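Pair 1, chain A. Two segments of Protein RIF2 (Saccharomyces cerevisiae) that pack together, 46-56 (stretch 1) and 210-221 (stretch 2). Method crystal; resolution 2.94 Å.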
# COMPACT_ATOMS: atom_id res chain seq x y z
N LYS A 46 -21.30 -20.59 4.23
CA LYS A 46 -22.03 -21.22 3.13
C LYS A 46 -21.08 -21.56 1.97
O LYS A 46 -20.27 -20.72 1.59
CB LYS A 46 -23.17 -20.30 2.66
N ASN A 47 -21.16 -22.80 1.43
CA ASN A 47 -20.33 -23.22 0.30
C ASN A 47 -20.84 -22.52 -0.95
O ASN A 47 -22.03 -22.59 -1.23
CB ASN A 47 -20.41 -24.73 0.00
CG ASN A 47 -20.42 -25.69 1.16
OD1 ASN A 47 -19.37 -26.06 1.68
ND2 ASN A 47 -21.58 -26.26 1.45
N CYS A 48 -19.96 -21.88 -1.73
CA CYS A 48 -20.38 -21.33 -3.01
C CYS A 48 -19.27 -21.34 -4.04
O CYS A 48 -18.08 -21.32 -3.71
CB CYS A 48 -21.09 -19.97 -2.93
SG CYS A 48 -22.20 -19.63 -4.34
N ILE A 49 -19.70 -21.43 -5.29
CA ILE A 49 -18.87 -21.43 -6.46
C ILE A 49 -19.10 -20.08 -7.13
O ILE A 49 -20.25 -19.72 -7.40
CB ILE A 49 -19.25 -22.63 -7.35
CG1 ILE A 49 -19.01 -23.95 -6.59
CG2 ILE A 49 -18.49 -22.59 -8.68
CD1 ILE A 49 -19.94 -25.01 -6.91
N VAL A 50 -18.01 -19.31 -7.33
CA VAL A 50 -18.06 -17.98 -7.96
C VAL A 50 -17.27 -17.98 -9.26
O VAL A 50 -16.12 -18.40 -9.27
CB VAL A 50 -17.56 -16.84 -7.02
CG1 VAL A 50 -17.61 -15.49 -7.72
CG2 VAL A 50 -18.35 -16.80 -5.72
N PHE A 51 -17.89 -17.48 -10.34
CA PHE A 51 -17.25 -17.30 -11.64
C PHE A 51 -17.02 -15.81 -11.86
O PHE A 51 -17.90 -15.00 -11.59
CB PHE A 51 -18.12 -17.85 -12.77
CG PHE A 51 -18.18 -19.35 -12.90
CD1 PHE A 51 -17.26 -20.04 -13.68
CD2 PHE A 51 -19.19 -20.07 -12.27
CE1 PHE A 51 -17.32 -21.43 -13.80
CE2 PHE A 51 -19.26 -21.46 -12.40
CZ PHE A 51 -18.32 -22.13 -13.16
N PHE A 52 -15.82 -15.46 -12.32
CA PHE A 52 -15.46 -14.08 -12.63
C PHE A 52 -15.28 -14.02 -14.14
O PHE A 52 -14.23 -14.44 -14.66
CB PHE A 52 -14.21 -13.65 -11.85
CG PHE A 52 -14.37 -13.56 -10.35
CD1 PHE A 52 -15.13 -12.54 -9.77
CD2 PHE A 52 -13.68 -14.43 -9.50
CE1 PHE A 52 -15.24 -12.43 -8.38
CE2 PHE A 52 -13.78 -14.31 -8.12
CZ PHE A 52 -14.56 -13.32 -7.57
N ASP A 53 -16.35 -13.63 -14.86
CA ASP A 53 -16.33 -13.55 -16.32
C ASP A 53 -15.90 -12.17 -16.77
O ASP A 53 -16.04 -11.20 -16.02
CB ASP A 53 -17.70 -13.93 -16.96
CG ASP A 53 -18.07 -15.39 -16.86
OD1 ASP A 53 -18.39 -15.85 -15.74
OD2 ASP A 53 -18.12 -16.07 -17.91
N LYS A 54 -15.40 -12.09 -18.01
CA LYS A 54 -14.93 -10.88 -18.66
C LYS A 54 -13.74 -10.26 -17.88
O LYS A 54 -13.57 -9.03 -17.87
CB LYS A 54 -16.09 -9.89 -18.94
N VAL A 55 -12.90 -11.14 -17.26
CA VAL A 55 -11.67 -10.71 -16.56
C VAL A 55 -10.63 -10.70 -17.69
O VAL A 55 -9.99 -11.72 -17.99
CB VAL A 55 -11.25 -11.55 -15.31
CG1 VAL A 55 -9.89 -11.10 -14.78
CG2 VAL A 55 -12.30 -11.46 -14.20
N GLU A 56 -10.61 -9.56 -18.42
CA GLU A 56 -9.86 -9.37 -19.65
C GLU A 56 -8.52 -8.76 -19.48
O GLU A 56 -7.77 -8.61 -20.46
CB GLU A 56 -10.69 -8.55 -20.63
CG GLU A 56 -11.87 -9.33 -21.20
CD GLU A 56 -13.07 -8.47 -21.55
OE1 GLU A 56 -12.96 -7.22 -21.47
OE2 GLU A 56 -14.11 -9.05 -21.91
N ASN A 210 -24.77 -29.79 -5.20
CA ASN A 210 -25.98 -29.21 -4.61
C ASN A 210 -25.82 -27.73 -4.32
O ASN A 210 -26.80 -27.03 -4.08
CB ASN A 210 -26.43 -30.02 -3.39
CG ASN A 210 -27.09 -31.34 -3.78
OD1 ASN A 210 -26.67 -32.42 -3.35
ND2 ASN A 210 -28.12 -31.29 -4.62
N THR A 211 -24.58 -27.23 -4.39
CA THR A 211 -24.26 -25.83 -4.19
C THR A 211 -24.49 -25.11 -5.51
O THR A 211 -23.92 -25.49 -6.53
CB THR A 211 -22.85 -25.69 -3.61
OG1 THR A 211 -22.92 -25.94 -2.21
CG2 THR A 211 -22.23 -24.33 -3.87
N LYS A 212 -25.37 -24.09 -5.49
CA LYS A 212 -25.69 -23.29 -6.67
C LYS A 212 -24.57 -22.28 -6.88
O LYS A 212 -24.10 -21.68 -5.91
CB LYS A 212 -27.04 -22.57 -6.54
CG LYS A 212 -28.23 -23.32 -7.14
CD LYS A 212 -28.99 -24.20 -6.14
CE LYS A 212 -30.10 -23.47 -5.40
NZ LYS A 212 -29.58 -22.59 -4.31
N TYR A 213 -24.13 -22.12 -8.14
CA TYR A 213 -23.05 -21.21 -8.48
C TYR A 213 -23.54 -19.82 -8.83
O TYR A 213 -24.60 -19.66 -9.43
CB TYR A 213 -22.14 -21.79 -9.58
CG TYR A 213 -22.75 -21.85 -10.97
CD1 TYR A 213 -23.43 -22.98 -11.40
CD2 TYR A 213 -22.59 -20.80 -11.87
CE1 TYR A 213 -23.98 -23.06 -12.68
CE2 TYR A 213 -23.13 -20.86 -13.15
CZ TYR A 213 -23.82 -21.99 -13.56
OH TYR A 213 -24.35 -22.04 -14.83
N THR A 214 -22.75 -18.81 -8.46
CA THR A 214 -23.00 -17.41 -8.77
C THR A 214 -21.96 -16.94 -9.81
O THR A 214 -20.93 -17.59 -9.99
CB THR A 214 -23.13 -16.54 -7.48
OG1 THR A 214 -23.25 -15.16 -7.81
CG2 THR A 214 -21.98 -16.72 -6.50
N VAL A 215 -22.29 -15.86 -10.56
CA VAL A 215 -21.44 -15.28 -11.61
C VAL A 215 -21.28 -13.76 -11.40
O VAL A 215 -22.24 -13.05 -11.09
CB VAL A 215 -21.92 -15.65 -13.05
CG1 VAL A 215 -21.20 -14.83 -14.13
CG2 VAL A 215 -21.75 -17.14 -13.33
N PHE A 216 -20.03 -13.27 -11.54
CA PHE A 216 -19.71 -11.86 -11.48
C PHE A 216 -19.13 -11.37 -12.80
O PHE A 216 -18.03 -11.77 -13.20
CB PHE A 216 -18.83 -11.48 -10.28
CG PHE A 216 -18.91 -10.00 -10.03
CD1 PHE A 216 -19.94 -9.45 -9.29
CD2 PHE A 216 -17.97 -9.13 -10.60
CE1 PHE A 216 -20.04 -8.07 -9.10
CE2 PHE A 216 -18.07 -7.75 -10.40
CZ PHE A 216 -19.10 -7.23 -9.66
N GLU A 217 -19.92 -10.52 -13.49
CA GLU A 217 -19.59 -9.94 -14.79
C GLU A 217 -18.75 -8.68 -14.62
O GLU A 217 -19.24 -7.64 -14.17
CB GLU A 217 -20.87 -9.66 -15.60
CG GLU A 217 -20.67 -9.56 -17.11
CD GLU A 217 -20.36 -10.85 -17.85
OE1 GLU A 217 -21.05 -11.87 -17.61
OE2 GLU A 217 -19.44 -10.82 -18.70
N MET A 218 -17.47 -8.78 -14.96
CA MET A 218 -16.53 -7.68 -14.87
C MET A 218 -16.92 -6.61 -15.91
O MET A 218 -17.00 -6.92 -17.11
CB MET A 218 -15.09 -8.18 -15.04
CG MET A 218 -14.12 -7.52 -14.11
SD MET A 218 -14.55 -7.74 -12.38
CE MET A 218 -13.54 -6.46 -11.67
N PRO A 219 -17.26 -5.39 -15.45
CA PRO A 219 -17.72 -4.35 -16.40
C PRO A 219 -16.67 -3.89 -17.41
O PRO A 219 -15.50 -3.68 -17.05
CB PRO A 219 -18.16 -3.20 -15.48
CG PRO A 219 -17.31 -3.38 -14.23
CD PRO A 219 -17.24 -4.88 -14.06
N ILE A 220 -17.09 -3.76 -18.67
CA ILE A 220 -16.22 -3.28 -19.75
C ILE A 220 -16.29 -1.77 -19.62
O ILE A 220 -17.39 -1.20 -19.68
CB ILE A 220 -16.66 -3.75 -21.17
CG1 ILE A 220 -17.14 -5.24 -21.21
CG2 ILE A 220 -15.58 -3.47 -22.23
CD1 ILE A 220 -16.13 -6.35 -20.90
N LEU A 221 -15.14 -1.11 -19.39
CA LEU A 221 -15.15 0.34 -19.25
C LEU A 221 -15.19 0.99 -20.61
O LEU A 221 -14.60 0.47 -21.56
CB LEU A 221 -13.92 0.85 -18.47
CG LEU A 221 -13.78 0.50 -16.99
CD1 LEU A 221 -12.55 1.15 -16.42
CD2 LEU A 221 -14.98 0.96 -16.18

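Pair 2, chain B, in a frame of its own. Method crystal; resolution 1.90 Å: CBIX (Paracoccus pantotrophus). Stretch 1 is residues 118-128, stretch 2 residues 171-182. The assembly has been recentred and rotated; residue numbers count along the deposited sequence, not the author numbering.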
# COMPACT_ATOMS: atom_id res chain seq x y z
N ALA B 118 6.49 23.56 3.71
CA ALA B 118 5.73 24.51 2.89
C ALA B 118 6.45 24.89 1.59
O ALA B 118 5.78 25.26 0.63
CB ALA B 118 5.40 25.76 3.70
N GLY B 119 7.78 24.77 1.55
CA GLY B 119 8.59 25.09 0.37
C GLY B 119 9.04 23.83 -0.40
O GLY B 119 9.94 23.92 -1.23
N THR B 120 8.43 22.66 -0.12
CA THR B 120 8.77 21.38 -0.76
C THR B 120 7.63 20.91 -1.67
O THR B 120 6.47 20.98 -1.28
CB THR B 120 9.16 20.33 0.31
OG1 THR B 120 10.21 20.85 1.13
CG2 THR B 120 9.66 19.01 -0.30
N ARG B 121 7.99 20.42 -2.87
CA ARG B 121 7.06 19.90 -3.86
C ARG B 121 6.89 18.39 -3.60
O ARG B 121 7.89 17.70 -3.40
CB ARG B 121 7.64 20.18 -5.26
CG ARG B 121 6.84 19.67 -6.44
CD ARG B 121 5.53 20.41 -6.65
NE ARG B 121 5.00 20.22 -8.00
CZ ARG B 121 4.38 19.12 -8.42
NH1 ARG B 121 4.22 18.09 -7.59
NH2 ARG B 121 3.95 19.03 -9.67
N LEU B 122 5.64 17.90 -3.61
CA LEU B 122 5.35 16.49 -3.34
C LEU B 122 4.88 15.71 -4.54
O LEU B 122 4.06 16.20 -5.31
CB LEU B 122 4.34 16.34 -2.19
CG LEU B 122 4.74 17.04 -0.88
CD1 LEU B 122 3.67 16.84 0.17
CD2 LEU B 122 6.11 16.56 -0.38
N LEU B 123 5.39 14.48 -4.70
CA LEU B 123 4.98 13.56 -5.76
C LEU B 123 4.57 12.20 -5.18
O LEU B 123 5.39 11.51 -4.57
CB LEU B 123 6.07 13.40 -6.83
CG LEU B 123 5.75 12.50 -8.02
CD1 LEU B 123 4.66 13.11 -8.93
CD2 LEU B 123 7.01 12.22 -8.82
N VAL B 124 3.31 11.84 -5.36
CA VAL B 124 2.78 10.56 -4.90
C VAL B 124 2.89 9.64 -6.12
O VAL B 124 2.23 9.89 -7.14
CB VAL B 124 1.33 10.69 -4.37
CG1 VAL B 124 0.71 9.32 -4.10
CG2 VAL B 124 1.26 11.59 -3.13
N ALA B 125 3.76 8.61 -6.05
CA ALA B 125 3.94 7.67 -7.16
C ALA B 125 3.18 6.38 -6.86
O ALA B 125 3.35 5.81 -5.80
CB ALA B 125 5.43 7.37 -7.36
N ALA B 126 2.32 5.93 -7.78
CA ALA B 126 1.52 4.74 -7.54
C ALA B 126 1.35 3.91 -8.80
O ALA B 126 1.60 4.40 -9.91
CB ALA B 126 0.16 5.15 -6.97
N HIS B 127 0.96 2.64 -8.64
CA HIS B 127 0.77 1.74 -9.77
C HIS B 127 -0.35 2.25 -10.68
O HIS B 127 -0.19 2.29 -11.90
CB HIS B 127 0.46 0.31 -9.30
CG HIS B 127 0.40 -0.69 -10.42
ND1 HIS B 127 1.56 -1.14 -11.05
CD2 HIS B 127 -0.66 -1.32 -10.97
CE1 HIS B 127 1.16 -2.02 -11.96
NE2 HIS B 127 -0.17 -2.17 -11.94
N GLY B 128 -1.48 2.66 -10.08
CA GLY B 128 -2.65 3.08 -10.84
C GLY B 128 -3.31 1.80 -11.39
O GLY B 128 -3.07 0.71 -10.88
N LEU B 171 10.61 19.20 -12.01
CA LEU B 171 10.32 19.52 -10.61
C LEU B 171 11.61 20.09 -10.00
O LEU B 171 12.68 19.82 -10.54
CB LEU B 171 9.84 18.29 -9.81
CG LEU B 171 8.50 17.66 -10.24
CD1 LEU B 171 8.14 16.48 -9.34
CD2 LEU B 171 7.37 18.67 -10.19
N PRO B 172 11.53 20.89 -8.90
CA PRO B 172 12.76 21.43 -8.31
C PRO B 172 13.55 20.39 -7.52
O PRO B 172 13.10 19.25 -7.34
CB PRO B 172 12.24 22.55 -7.40
CG PRO B 172 10.84 22.18 -7.10
CD PRO B 172 10.33 21.55 -8.35
N GLU B 173 14.73 20.78 -7.02
CA GLU B 173 15.58 19.94 -6.19
C GLU B 173 14.87 19.60 -4.87
O GLU B 173 15.01 18.48 -4.37
CB GLU B 173 16.88 20.68 -5.89
CG GLU B 173 18.09 20.09 -6.59
CD GLU B 173 19.38 20.56 -5.95
OE1 GLU B 173 19.76 21.73 -6.18
OE2 GLU B 173 19.97 19.78 -5.17
N ARG B 174 14.12 20.58 -4.30
CA ARG B 174 13.38 20.40 -3.05
C ARG B 174 12.04 19.79 -3.37
O ARG B 174 11.03 20.48 -3.54
CB ARG B 174 13.24 21.73 -2.27
CG ARG B 174 14.51 22.12 -1.55
CD ARG B 174 14.36 23.45 -0.86
NE ARG B 174 15.57 23.80 -0.12
CZ ARG B 174 15.61 24.65 0.89
NH1 ARG B 174 14.50 25.28 1.28
NH2 ARG B 174 16.75 24.89 1.52
N ALA B 175 12.09 18.47 -3.56
CA ALA B 175 10.94 17.65 -3.91
C ALA B 175 11.10 16.29 -3.25
O ALA B 175 12.22 15.81 -3.06
CB ALA B 175 10.85 17.49 -5.42
N ILE B 176 9.97 15.69 -2.85
CA ILE B 176 9.95 14.39 -2.20
C ILE B 176 8.94 13.52 -2.94
O ILE B 176 7.79 13.92 -3.12
CB ILE B 176 9.58 14.47 -0.68
CG1 ILE B 176 10.62 15.25 0.14
CG2 ILE B 176 9.34 13.08 -0.08
CD1 ILE B 176 10.13 15.75 1.49
N CYS B 177 9.38 12.31 -3.32
CA CYS B 177 8.52 11.31 -3.92
C CYS B 177 8.25 10.17 -2.91
O CYS B 177 9.18 9.53 -2.41
CB CYS B 177 9.12 10.77 -5.22
SG CYS B 177 8.14 9.45 -5.97
N LEU B 178 6.97 9.94 -2.62
CA LEU B 178 6.52 8.85 -1.76
C LEU B 178 5.86 7.76 -2.63
O LEU B 178 4.83 8.04 -3.26
CB LEU B 178 5.52 9.37 -0.71
CG LEU B 178 4.91 8.29 0.21
CD1 LEU B 178 6.01 7.53 1.03
CD2 LEU B 178 3.87 8.91 1.13
N PRO B 179 6.42 6.52 -2.66
CA PRO B 179 5.81 5.43 -3.43
C PRO B 179 4.63 4.87 -2.65
O PRO B 179 4.79 4.35 -1.54
CB PRO B 179 6.93 4.39 -3.57
CG PRO B 179 8.20 5.17 -3.36
CD PRO B 179 7.82 6.19 -2.31
N LEU B 180 3.43 5.00 -3.23
CA LEU B 180 2.22 4.54 -2.59
C LEU B 180 1.99 3.07 -2.97
O LEU B 180 1.15 2.76 -3.82
CB LEU B 180 1.06 5.48 -2.97
CG LEU B 180 -0.19 5.41 -2.10
CD1 LEU B 180 0.06 6.12 -0.77
CD2 LEU B 180 -1.38 6.03 -2.83
N PHE B 181 2.80 2.18 -2.35
CA PHE B 181 2.78 0.72 -2.56
C PHE B 181 2.66 0.02 -1.20
O PHE B 181 3.34 0.41 -0.24
CB PHE B 181 4.05 0.26 -3.29
CG PHE B 181 4.13 0.67 -4.74
CD1 PHE B 181 4.52 1.96 -5.10
CD2 PHE B 181 3.76 -0.21 -5.75
CE1 PHE B 181 4.56 2.35 -6.45
CE2 PHE B 181 3.83 0.17 -7.10
CZ PHE B 181 4.23 1.44 -7.44
N ALA B 182 1.82 -1.02 -1.13
CA ALA B 182 1.58 -1.79 0.09
C ALA B 182 2.68 -2.80 0.40
O ALA B 182 2.86 -3.14 1.56
CB ALA B 182 0.24 -2.49 0.00
O HOH W 1 10.19 23.07 -3.88
O HOH W 2 0.28 1.51 -6.02

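The sharpest difference lies at the matched positions A:Ile49/A:Tyr213 and B:Arg121/B:Ala175. In pair 1 the ring of A:Tyr213 lies on this face, and the neighbouring A:Phe51 turns its ring edge toward the tyrosine face in an offset edge-to-face pair (centroids 5.2 Å apart, planes at 74°; A:Phe51 CE2 to A:Tyr213 CD2 3.4 Å). In pair 2 the tyrosine position is B:Ala175, whose side chain ends at CB, and it is the other strand that carries the long side chain: B:Arg121 lays one face of its guanidinium against B:Leu171, with B:Arg121 NH2 3.5 Å from B:Leu171 CD2.

The frame beneath is the same. Two parallel strands, 48-53 with 213-217 and 121-126 with 175-179, approach to 4.7 and 4.8 Å and cross at -23° in both; fourteen central residues superpose to 0.6 Å. As in parallel pairing, A:Phe51 bonds through N and O to A:Thr214 and A:Phe216, the residues flanking A:Val215, and B:Leu123 does the same about B:Cys177. In pair 1, A:Ile49 O accepts from A:Thr214 N (2.9 Å), A:Phe51 N donates to A:Thr214 O (3.1 Å) and A:Phe51 O accepts from A:Phe216 N (2.7 Å); A:Asp53 continues the ladder to A:Met218 N, which reaches A:Asp53 O at 3.0 Å. Pair 2 repeats these bonds through B:Arg121, B:Leu123 and B:Ala125, ending with B:Leu180 N to B:Ala125 O at 2.7 Å. It adds one at the start, B:Arg121 N to B:Arg174 O (3.1 Å); the matching atoms in pair 1, A:Ile49 N and A:Lys212 O, stand 4.5 Å apart. A water, donating to B:Gly119 O (2.8 Å) and B:Arg174 O (2.7 Å), also ties this end of pair 2 together.

Further along the tyrosine face, A:Phe51 CB meets A:Val215 CG2 at 3.7 Å, whereas the matching B:Leu123 CD2 lies 4.1 Å from B:Cys177 SG. That sulfur also packs 3.7 Å from B:Ala125 CB; at the alanine's position, A:Asp53 brings OD1 to 3.4 Å from A:Val215 CG1.

On the other face, A:Val50 CG2 touches A:Thr214 CG2 (3.7 Å), and B:Leu122 CD2 reaches B:Ile176 CB (4.1 Å). One step on, A:Phe52 CD1 rests 3.9 Å from A:Phe216 CB, while the smaller B:Val124 packs its CG1 4.0 Å from CB of a different partner, B:Leu180, at the position of A:Met218. B:Phe181, at the position of A:Pro219, which makes no contact, brings ring atom CZ to 3.7 Å from B:His127 N; in pair 1 it is the unmatched A:Ile220 that comes back, with CD1 4.0 Å from A:Lys54 CB.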